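Local atomic coordinates of bifunctional dTDP-4-dehydrorhamnose 3,5-epimerase/dTDP-4-dehydrorhamnose reductase (Arabidopsis thaliana, PDB entry 4QQR), a protein that converts dTDP-4-keto-6-deoxy-glucose to dTDP-beta-L-rhamnose by 3,5-epimerization followed by NADPH-dependent reduction of the 4-keto group, and also makes UDP-beta-L-rhamnose. Residues A[231-236]-A[244-249]. Residues are numbered along the deposited sequence; the frame is centred on the assembly and turned at random.
Sequences EILEMY and FTWKNF
With CG of Trp246 set between its backbone N and carbonyl carbon (chi1 75°), the indole folds over Leu233 of the facing helix, while Phe244, its CG anti to the backbone N (chi1 -179°), meets Leu233 with a ring edge and Tyr236 with a ring face. Leu233 and Trp246 run antiparallel past one another, the leucine lying along one face of the indole. Its CB lies 3.5 Å from the centroid of the Trp246 six-membered ring and almost exactly on the ring normal, a CH-pi contact, and its CD2 continues along the same face to meet CD1 of Trp246 at 3.6 Å. The leucine branch point also serves the phenylalanine: Leu233 CG touches CE1 of Phe244 at 3.6 Å, near the plane of that ring. Nearly one helical turn further on, Tyr236 directs a ring edge at one face of Phe244, an edge-to-face pair with centroids 5.1 Å apart and planes at 71°; Tyr236 CD2 comes nearest, 3.9 Å from Phe244 CG and off the centre of the face. The aliphatic part of Glu234 borders the far end of the indole, its CG 3.7 Å from CH2 of Trp246. No hydrogen bond joins the two segments, but the indole NE1 is bonded to Asn230 OD1, which probably helps hold the ring's rotation. Were Trp246 replaced by an alanine, Leu233 would probably lose the flat surface over its CB and CD2, and Asn230 OD1 the indole N-H. This apolar, largely aromatic packing, away from the zinc and NADPH sites, lays the chain around the short, weakly bonded strand 247-248 against helix 229-239, whose Leu233 and Tyr236 also touch helix 180-186, while Leu233 and Trp246 both pack on Val190 of the parallel partner strand 189-190.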
ATOM      1  N   GLU A 231      18.538  13.556 -28.314  1.00 44.94           N
ATOM      2  CA  GLU A 231      19.238  14.781 -27.951  1.00 42.79           C
ATOM      3  C   GLU A 231      20.409  14.414 -27.073  1.00 44.48           C
ATOM      4  O   GLU A 231      21.451  15.074 -27.104  1.00 47.69           O
ATOM      5  CB  GLU A 231      18.311  15.777 -27.250  1.00 42.26           C
ATOM      6  CG  GLU A 231      17.180  16.256 -28.149  1.00 46.35           C
ATOM      7  CD  GLU A 231      16.141  17.119 -27.442  1.00 50.39           C
ATOM      8  OE1 GLU A 231      15.962  18.284 -27.871  1.00 55.90           O
ATOM      9  OE2 GLU A 231      15.477  16.630 -26.490  1.00 47.68           O
ATOM     10  N   ILE A 232      20.239  13.323 -26.328  1.00 40.56           N
ATOM     11  CA  ILE A 232      21.265  12.819 -25.435  1.00 40.82           C
ATOM     12  C   ILE A 232      22.385  12.124 -26.199  1.00 44.78           C
ATOM     13  O   ILE A 232      23.557  12.455 -26.026  1.00 42.71           O
ATOM     14  CB  ILE A 232      20.659  11.862 -24.401  1.00 43.68           C
ATOM     15  CG1 ILE A 232      19.842  12.657 -23.372  1.00 42.75           C
ATOM     16  CG2 ILE A 232      21.753  11.034 -23.716  1.00 38.43           C
ATOM     17  CD1 ILE A 232      19.092  11.782 -22.356  1.00 42.68           C
ATOM     18  N   LEU A 233      22.012  11.167 -27.047  1.00 45.09           N
ATOM     19  CA  LEU A 233      22.982  10.430 -27.862  1.00 47.16           C
ATOM     20  C   LEU A 233      23.844  11.367 -28.708  1.00 48.54           C
ATOM     21  O   LEU A 233      25.039  11.123 -28.887  1.00 48.02           O
ATOM     22  CB  LEU A 233      22.286   9.376 -28.746  1.00 46.35           C
ATOM     23  CG  LEU A 233      22.174   7.902 -28.290  1.00 51.08           C
ATOM     24  CD1 LEU A 233      22.436   7.716 -26.806  1.00 48.17           C
ATOM     25  CD2 LEU A 233      20.832   7.275 -28.656  1.00 48.54           C
ATOM     26  N   GLU A 234      23.235  12.438 -29.222  1.00 48.34           N
ATOM     27  CA  GLU A 234      23.974  13.430 -30.003  1.00 48.92           C
ATOM     28  C   GLU A 234      25.049  14.064 -29.132  1.00 48.46           C
ATOM     29  O   GLU A 234      26.183  14.236 -29.566  1.00 50.85           O
ATOM     30  CB  GLU A 234      23.045  14.520 -30.553  1.00 48.26           C
ATOM     31  CG  GLU A 234      22.092  14.074 -31.637  1.00 43.09           C
ATOM     32  CD  GLU A 234      20.821  14.892 -31.639  1.00 48.32           C
ATOM     33  OE1 GLU A 234      19.874  14.523 -32.367  1.00 49.41           O
ATOM     34  OE2 GLU A 234      20.755  15.903 -30.899  1.00 52.10           O
ATOM     35  N   MET A 235      24.690  14.398 -27.897  1.00 47.15           N
ATOM     36  CA  MET A 235      25.663  14.917 -26.942  1.00 51.19           C
ATOM     37  C   MET A 235      26.721  13.887 -26.568  1.00 51.13           C
ATOM     38  O   MET A 235      27.877  14.229 -26.334  1.00 57.78           O
ATOM     39  CB  MET A 235      24.972  15.423 -25.680  1.00 51.16           C
ATOM     40  CG  MET A 235      24.004  16.550 -25.937  1.00 49.69           C
ATOM     41  SD  MET A 235      23.348  17.176 -24.387  1.00 47.85           S
ATOM     42  CE  MET A 235      22.173  18.374 -24.997  1.00 50.54           C
ATOM     43  N   TYR A 236      26.331  12.625 -26.505  1.00 50.41           N
ATOM     44  CA  TYR A 236      27.300  11.566 -26.270  1.00 54.67           C
ATOM     45  C   TYR A 236      28.340  11.586 -27.381  1.00 55.02           C
ATOM     46  O   TYR A 236      29.549  11.551 -27.128  1.00 56.94           O
ATOM     47  CB  TYR A 236      26.602  10.201 -26.245  1.00 53.15           C
ATOM     48  CG  TYR A 236      27.514   9.089 -25.795  1.00 58.12           C
ATOM     49  CD1 TYR A 236      27.839   8.939 -24.451  1.00 56.84           C
ATOM     50  CD2 TYR A 236      28.066   8.197 -26.712  1.00 60.28           C
ATOM     51  CE1 TYR A 236      28.669   7.934 -24.028  1.00 58.53           C
ATOM     52  CE2 TYR A 236      28.913   7.181 -26.294  1.00 60.92           C
ATOM     53  CZ  TYR A 236      29.205   7.054 -24.949  1.00 62.83           C
ATOM     54  OH  TYR A 236      30.049   6.056 -24.513  1.00 71.95           O
ATOM     55  N   PHE A 244      30.385   7.504 -32.796  1.00 63.51           N
ATOM     56  CA  PHE A 244      29.208   6.804 -32.260  1.00 62.68           C
ATOM     57  C   PHE A 244      27.973   6.789 -33.172  1.00 62.33           C
ATOM     58  O   PHE A 244      27.634   7.795 -33.810  1.00 65.19           O
ATOM     59  CB  PHE A 244      28.819   7.371 -30.889  1.00 62.93           C
ATOM     60  CG  PHE A 244      27.631   6.681 -30.261  1.00 62.76           C
ATOM     61  CD1 PHE A 244      26.396   7.316 -30.194  1.00 56.62           C
ATOM     62  CD2 PHE A 244      27.755   5.392 -29.738  1.00 60.38           C
ATOM     63  CE1 PHE A 244      25.303   6.686 -29.614  1.00 58.88           C
ATOM     64  CE2 PHE A 244      26.675   4.753 -29.158  1.00 61.06           C
ATOM     65  CZ  PHE A 244      25.440   5.399 -29.096  1.00 63.36           C
ATOM     66  N   THR A 245      27.278   5.654 -33.181  1.00 62.56           N
ATOM     67  CA  THR A 245      26.159   5.421 -34.098  1.00 63.54           C
ATOM     68  C   THR A 245      24.942   4.870 -33.372  1.00 57.76           C
ATOM     69  O   THR A 245      25.083   4.232 -32.337  1.00 62.22           O
ATOM     70  CB  THR A 245      26.551   4.395 -35.194  1.00 67.69           C
ATOM     71  OG1 THR A 245      25.420   4.117 -36.030  1.00 66.97           O
ATOM     72  CG2 THR A 245      27.041   3.082 -34.561  1.00 63.71           C
ATOM     73  N   TRP A 246      23.753   5.105 -33.925  1.00 56.73           N
ATOM     74  CA  TRP A 246      22.522   4.549 -33.369  1.00 56.97           C
ATOM     75  C   TRP A 246      21.364   4.637 -34.364  1.00 62.60           C
ATOM     76  O   TRP A 246      21.315   5.551 -35.186  1.00 59.08           O
ATOM     77  CB  TRP A 246      22.157   5.225 -32.027  1.00 58.75           C
ATOM     78  CG  TRP A 246      21.577   6.617 -32.135  1.00 53.22           C
ATOM     79  CD1 TRP A 246      20.254   6.947 -32.202  1.00 53.58           C
ATOM     80  CD2 TRP A 246      22.300   7.855 -32.181  1.00 47.46           C
ATOM     81  NE1 TRP A 246      20.111   8.309 -32.295  1.00 51.68           N
ATOM     82  CE2 TRP A 246      21.350   8.889 -32.279  1.00 47.08           C
ATOM     83  CE3 TRP A 246      23.654   8.188 -32.150  1.00 49.36           C
ATOM     84  CZ2 TRP A 246      21.712  10.233 -32.349  1.00 47.67           C
ATOM     85  CZ3 TRP A 246      24.015   9.524 -32.219  1.00 46.19           C
ATOM     86  CH2 TRP A 246      23.051  10.529 -32.321  1.00 48.26           C
ATOM     87  N   LYS A 247      20.439   3.678 -34.296  1.00 68.77           N
ATOM     88  CA  LYS A 247      19.213   3.733 -35.098  1.00 69.29           C
ATOM     89  C   LYS A 247      17.983   3.850 -34.202  1.00 67.00           C
ATOM     90  O   LYS A 247      18.083   3.690 -32.990  1.00 66.41           O
ATOM     91  CB  LYS A 247      19.094   2.512 -36.020  1.00 74.31           C
ATOM     92  CG  LYS A 247      20.153   2.455 -37.135  1.00 76.84           C
ATOM     93  CD  LYS A 247      20.251   1.070 -37.767  1.00 72.67           C
ATOM     94  CE  LYS A 247      20.587   0.012 -36.720  1.00 73.10           C
ATOM     95  NZ  LYS A 247      21.673   0.454 -35.791  1.00 73.79           N
ATOM     96  N   ASN A 248      16.831   4.142 -34.799  1.00 65.90           N
ATOM     97  CA  ASN A 248      15.598   4.292 -34.041  1.00 68.58           C
ATOM     98  C   ASN A 248      14.557   3.227 -34.371  1.00 72.12           C
ATOM     99  O   ASN A 248      14.774   2.380 -35.228  1.00 76.59           O
ATOM    100  CB  ASN A 248      14.991   5.680 -34.274  1.00 72.43           C
ATOM    101  CG  ASN A 248      15.864   6.804 -33.740  1.00 70.44           C
ATOM    102  OD1 ASN A 248      15.989   7.859 -34.370  1.00 67.81           O
ATOM    103  ND2 ASN A 248      16.475   6.584 -32.574  1.00 65.11           N
ATOM    104  N   PHE A 249      13.418   3.294 -33.689  1.00 75.28           N
ATOM    105  CA  PHE A 249      12.278   2.428 -33.971  1.00 76.62           C
ATOM    106  C   PHE A 249      11.286   3.144 -34.888  1.00 82.13           C
ATOM    107  O   PHE A 249      10.993   4.321 -34.686  1.00 79.78           O
ATOM    108  CB  PHE A 249      11.573   2.034 -32.668  1.00 74.12           C
ATOM    109  CG  PHE A 249      12.352   1.072 -31.820  1.00 72.10           C
ATOM    110  CD1 PHE A 249      12.318  -0.288 -32.083  1.00 73.92           C
ATOM    111  CD2 PHE A 249      13.112   1.520 -30.757  1.00 67.64           C
ATOM    112  CE1 PHE A 249      13.036  -1.180 -31.300  1.00 73.36           C
ATOM    113  CE2 PHE A 249      13.829   0.635 -29.973  1.00 69.33           C
ATOM    114  CZ  PHE A 249      13.791  -0.714 -30.242  1.00 72.74           C
TER